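Local coordinates for protein thioesterase (Xanthomonas campestris pv. campestris, PDB 2FUJ) that probably hydrolyses the thioester bond of fatty acyl-CoA molecules, working as a tetramer of hotdog-fold subunits, at residues V17-R20 with D21-S24; Y36-E39 with A40-R43. All coordinates share one frame; numbering follows the deposited sequence.

Contact 1. Residues V17-R20 with D21-S24; sequences VRWR and DMDS
Asp21 folds back over the turn that leads into it and takes the backbone N-H of Arg18 on its carboxylate. The bond from Arg18 N to Asp21 OD1 is 2.9 Å and nearly straight (176° at the hydrogen), yet it reaches the oxygen from above the carboxylate plane, not within it. The first torsion of Asp21, -75°, sets CG beside its own backbone N, which brings the carboxylate back over Arg18. Two backbone bonds close the 3-10 turn: Asp21 N donates to Arg18 O at 2.9 Å, and Met22 N to Trp19 O at 3.2 Å. Tyr36 OH is a further hydrogen-bond partner of OD1, and Arg18 NH2 of the third subunit forms a salt bridge to the same oxygen, so that OD1 is gripped by three groups.

Packing adds to these bonds. Val17 CG1 packs 3.5 Å from Asp21 OD1. The side chains of Met22 and Trp19 make an apolar contact, crossing at about a right angle; the Met22 chain bends at its last torsion (-72°) and delivers CE obliquely to the pyrrole part of the indole, 3.7 Å from Trp19 CD1.

The guanidinium of Arg20 leaves the turn for Met22 O of the second subunit. What results is an Asp side chain bonded back to the N-H three residues earlier, across a short 3-10 turn in the loop between strand 9-15 and helix 30-47 of the hotdog fold.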
loop_
_atom_site.group_PDB
_atom_site.type_symbol
_atom_site.label_atom_id
_atom_site.label_comp_id
_atom_site.label_asym_id
_atom_site.label_seq_id
_atom_site.Cartn_x
_atom_site.Cartn_y
_atom_site.Cartn_z
ATOM N N VAL A 17 0.765 2.724 13.817
ATOM C CA VAL A 17 1.575 2.127 12.765
ATOM C C VAL A 17 1.041 0.712 12.548
ATOM O O VAL A 17 0.566 0.075 13.490
ATOM C CB VAL A 17 3.071 2.053 13.166
ATOM C CG1 VAL A 17 3.847 1.184 12.183
ATOM C CG2 VAL A 17 3.660 3.443 13.180
ATOM N N ARG A 18 1.111 0.230 11.311
ATOM C CA ARG A 18 0.645 -1.109 10.984
ATOM C C ARG A 18 1.844 -1.978 10.637
ATOM O O ARG A 18 2.854 -1.487 10.147
ATOM C CB ARG A 18 -0.322 -1.071 9.799
ATOM C CG ARG A 18 -1.666 -0.428 10.069
ATOM C CD ARG A 18 -2.433 -0.293 8.770
ATOM N NE ARG A 18 -3.661 0.489 8.907
ATOM C CZ ARG A 18 -4.419 0.858 7.881
ATOM N NH1 ARG A 18 -4.077 0.516 6.646
ATOM N NH2 ARG A 18 -5.518 1.568 8.084
ATOM N N TRP A 19 1.724 -3.274 10.898
ATOM C CA TRP A 19 2.803 -4.205 10.626
ATOM C C TRP A 19 3.193 -4.142 9.148
ATOM O O TRP A 19 4.377 -4.183 8.809
ATOM C CB TRP A 19 2.371 -5.624 11.014
ATOM C CG TRP A 19 3.467 -6.631 10.964
ATOM C CD1 TRP A 19 4.432 -6.851 11.903
ATOM C CD2 TRP A 19 3.734 -7.535 9.892
ATOM N NE1 TRP A 19 5.288 -7.842 11.478
ATOM C CE2 TRP A 19 4.878 -8.279 10.245
ATOM C CE3 TRP A 19 3.116 -7.789 8.663
ATOM C CZ2 TRP A 19 5.418 -9.261 9.410
ATOM C CZ3 TRP A 19 3.654 -8.762 7.837
ATOM C CH2 TRP A 19 4.792 -9.485 8.215
ATOM N N ARG A 20 2.191 -4.051 8.277
ATOM C CA ARG A 20 2.413 -3.974 6.829
ATOM C C ARG A 20 3.169 -2.704 6.411
ATOM O O ARG A 20 3.636 -2.604 5.275
ATOM C CB ARG A 20 1.059 -4.042 6.103
ATOM C CG ARG A 20 1.073 -3.676 4.626
ATOM C CD ARG A 20 1.926 -4.636 3.813
ATOM N NE ARG A 20 2.139 -4.154 2.455
ATOM C CZ ARG A 20 3.265 -4.329 1.770
ATOM N NH1 ARG A 20 4.283 -4.983 2.311
ATOM N NH2 ARG A 20 3.390 -3.811 0.557
ATOM N N ASP A 21 3.282 -1.739 7.325
ATOM C CA ASP A 21 3.977 -0.486 7.030
ATOM C C ASP A 21 5.466 -0.724 6.828
ATOM O O ASP A 21 6.140 0.052 6.157
ATOM C CB ASP A 21 3.789 0.525 8.168
ATOM C CG ASP A 21 2.402 1.162 8.187
ATOM O OD1 ASP A 21 2.099 1.852 9.177
ATOM O OD2 ASP A 21 1.624 0.993 7.232
ATOM N N MET A 22 5.981 -1.793 7.424
ATOM C CA MET A 22 7.397 -2.097 7.294
ATOM C C MET A 22 7.710 -2.772 5.963
ATOM O O MET A 22 6.841 -3.378 5.343
ATOM C CB MET A 22 7.862 -3.002 8.445
ATOM C CG MET A 22 7.685 -2.393 9.845
ATOM S SD MET A 22 8.488 -3.380 11.151
ATOM C CE MET A 22 7.400 -4.802 11.221
ATOM N N ASP A 23 8.953 -2.645 5.523
ATOM C CA ASP A 23 9.372 -3.285 4.288
ATOM C C ASP A 23 10.326 -4.427 4.629
ATOM O O ASP A 23 10.571 -4.715 5.804
ATOM C CB ASP A 23 10.022 -2.268 3.340
ATOM C CG ASP A 23 11.209 -1.561 3.957
ATOM O OD1 ASP A 23 11.482 -0.404 3.563
ATOM O OD2 ASP A 23 11.881 -2.156 4.817
ATOM N N SER A 24 10.858 -5.081 3.607
ATOM C CA SER A 24 11.754 -6.210 3.822
ATOM C C SER A 24 13.017 -5.892 4.623
ATOM O O SER A 24 13.726 -6.801 5.063
ATOM C CB SER A 24 12.141 -6.814 2.475
ATOM O OG SER A 24 12.682 -5.816 1.624
#

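Contact 2. Residues Y36-E39 with A40-R43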
loop_
_atom_site.group_PDB
_atom_site.type_symbol
_atom_site.label_atom_id
_atom_site.label_comp_id
_atom_site.label_asym_id
_atom_site.label_seq_id
_atom_site.Cartn_x
_atom_site.Cartn_y
_atom_site.Cartn_z
ATOM N N TYR A 36 1.555 8.994 6.420
ATOM C CA TYR A 36 1.265 9.395 7.796
ATOM C C TYR A 36 0.964 10.892 7.801
ATOM O O TYR A 36 0.074 11.361 8.507
ATOM C CB TYR A 36 2.461 9.138 8.716
ATOM C CG TYR A 36 2.844 7.691 8.900
ATOM C CD1 TYR A 36 1.879 6.683 8.882
ATOM C CD2 TYR A 36 4.165 7.333 9.145
ATOM C CE1 TYR A 36 2.226 5.351 9.103
ATOM C CE2 TYR A 36 4.525 6.004 9.370
ATOM C CZ TYR A 36 3.548 5.018 9.349
ATOM O OH TYR A 36 3.899 3.709 9.579
ATOM N N LEU A 37 1.719 11.638 7.004
ATOM C CA LEU A 37 1.530 13.081 6.929
ATOM C C LEU A 37 0.183 13.403 6.304
ATOM O O LEU A 37 -0.482 14.368 6.679
ATOM C CB LEU A 37 2.663 13.712 6.119
ATOM C CG LEU A 37 4.040 13.538 6.753
ATOM C CD1 LEU A 37 5.113 14.091 5.833
ATOM C CD2 LEU A 37 4.063 14.246 8.100
ATOM N N GLU A 38 -0.216 12.580 5.340
ATOM C CA GLU A 38 -1.492 12.754 4.672
ATOM C C GLU A 38 -2.630 12.542 5.671
ATOM O O GLU A 38 -3.520 13.384 5.798
ATOM C CB GLU A 38 -1.591 11.742 3.529
ATOM C CG GLU A 38 -2.883 11.737 2.759
ATOM C CD GLU A 38 -2.885 10.629 1.723
ATOM O OE1 GLU A 38 -3.016 9.450 2.113
ATOM O OE2 GLU A 38 -2.729 10.934 0.525
ATOM N N GLU A 39 -2.590 11.423 6.390
ATOM C CA GLU A 39 -3.634 11.119 7.368
ATOM C C GLU A 39 -3.772 12.254 8.379
ATOM O O GLU A 39 -4.878 12.671 8.709
ATOM C CB GLU A 39 -3.320 9.812 8.100
ATOM C CG GLU A 39 -4.486 9.251 8.928
ATOM C CD GLU A 39 -5.719 8.939 8.091
ATOM O OE1 GLU A 39 -5.575 8.704 6.872
ATOM O OE2 GLU A 39 -6.838 8.916 8.658
ATOM N N ALA A 40 -2.643 12.756 8.866
ATOM C CA ALA A 40 -2.668 13.848 9.835
ATOM C C ALA A 40 -3.363 15.076 9.250
ATOM O O ALA A 40 -4.173 15.707 9.918
ATOM C CB ALA A 40 -1.242 14.204 10.275
ATOM N N ARG A 41 -3.062 15.411 7.999
ATOM C CA ARG A 41 -3.695 16.576 7.382
ATOM C C ARG A 41 -5.215 16.464 7.266
ATOM O O ARG A 41 -5.942 17.421 7.560
ATOM C CB ARG A 41 -3.115 16.843 5.991
ATOM C CG ARG A 41 -1.665 17.264 5.980
ATOM C CD ARG A 41 -1.330 17.997 4.686
ATOM N NE ARG A 41 -1.657 17.198 3.511
ATOM C CZ ARG A 41 -0.920 16.186 3.063
ATOM N NH1 ARG A 41 0.200 15.845 3.687
ATOM N NH2 ARG A 41 -1.308 15.512 1.989
ATOM N N VAL A 42 -5.704 15.306 6.830
ATOM C CA VAL A 42 -7.145 15.118 6.676
ATOM C C VAL A 42 -7.876 14.882 8.002
ATOM O O VAL A 42 -9.039 15.272 8.160
ATOM C CB VAL A 42 -7.452 13.961 5.677
ATOM C CG1 VAL A 42 -6.753 14.232 4.351
ATOM C CG2 VAL A 42 -7.002 12.628 6.244
ATOM N N ARG A 43 -7.211 14.241 8.956
ATOM C CA ARG A 43 -7.824 14.009 10.261
ATOM C C ARG A 43 -7.949 15.377 10.922
ATOM O O ARG A 43 -8.835 15.605 11.749
ATOM C CB ARG A 43 -6.946 13.088 11.112
ATOM C CG ARG A 43 -7.000 11.617 10.709
ATOM C CD ARG A 43 -8.220 10.917 11.285
ATOM N NE ARG A 43 -8.340 9.529 10.833
ATOM C CZ ARG A 43 -9.176 8.639 11.360
ATOM N NH1 ARG A 43 -9.965 8.992 12.365
ATOM N NH2 ARG A 43 -9.227 7.397 10.881
HETATM O O HOH W 1 -6.395 7.039 10.433
#
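Glu39 and Arg43, one helical turn apart, cross their side chains obliquely and meet in a salt bridge. Arg43 NE approaches Glu39 OE2 to 2.7 Å with an almost linear N-H (172°), and Glu39 OE2 receives it on its anti lone pair, away from OE1. The acceptor lies practically in the guanidinium plane, at its edge, while the two flat groups are turned 61° against each other. Both chains bend at the second torsion, -81° in Arg43, and the methylenes are drawn along the same side of the helix, Glu39 CG lying 3.9 Å from Arg43 CG. A water donates to Glu39 OE2 and weakly accepts from Arg43 NH2, closing a small ring beside the direct bond.

Arg41 takes a different course. Its chain bends at the third torsion and folds the guanidinium back over the preceding turn, where Glu38 CA sits 3.4 Å above one face, offset toward the rim. Arg41 CG packs 3.2 Å from Leu37 O. The carboxylate of Glu38 stretches away instead, to Asn29 of the fourth subunit.

Beneath these side chains run regular helical bonds, among them Arg43 N to Glu39 O at 2.8 Å and Val42 N to Glu38 O at 3.1 Å.

Glu39 and Arg43 face the third subunit, whose Trp19 N and Trp74 NE1 donate to Glu39, while its Asp77 forms a salt bridge with Arg43 NH2. On the inner side, Leu37 and Ala40 rest on strand 78-87, Leu37 also reaches strand 91-100, and Arg41 touches strands 58-68 and 78-87: helix 30-47 lies against the sheet as the sausage of the hotdog.

In the fold
The centres of contacts 1 and 2 lie about 18 Å apart, yet the two touch through one long side chain: Tyr36, from the helix of contact 2, has its OH 2.6 Å from Asp21 OD1 in contact 1, a probable hydrogen bond, with Val17 CG2 packed 3.6 Å from Tyr36 OH. The turn before the helix is thereby tied to the helix itself within one subunit. Across the tetramer the same elements meet again: besides the link from Glu39 to Trp19, Arg43 NH2 of contact 2 donates to Val17 O in the third subunit's copy of contact 1. Both contacts thus lie at the interface with the third subunit.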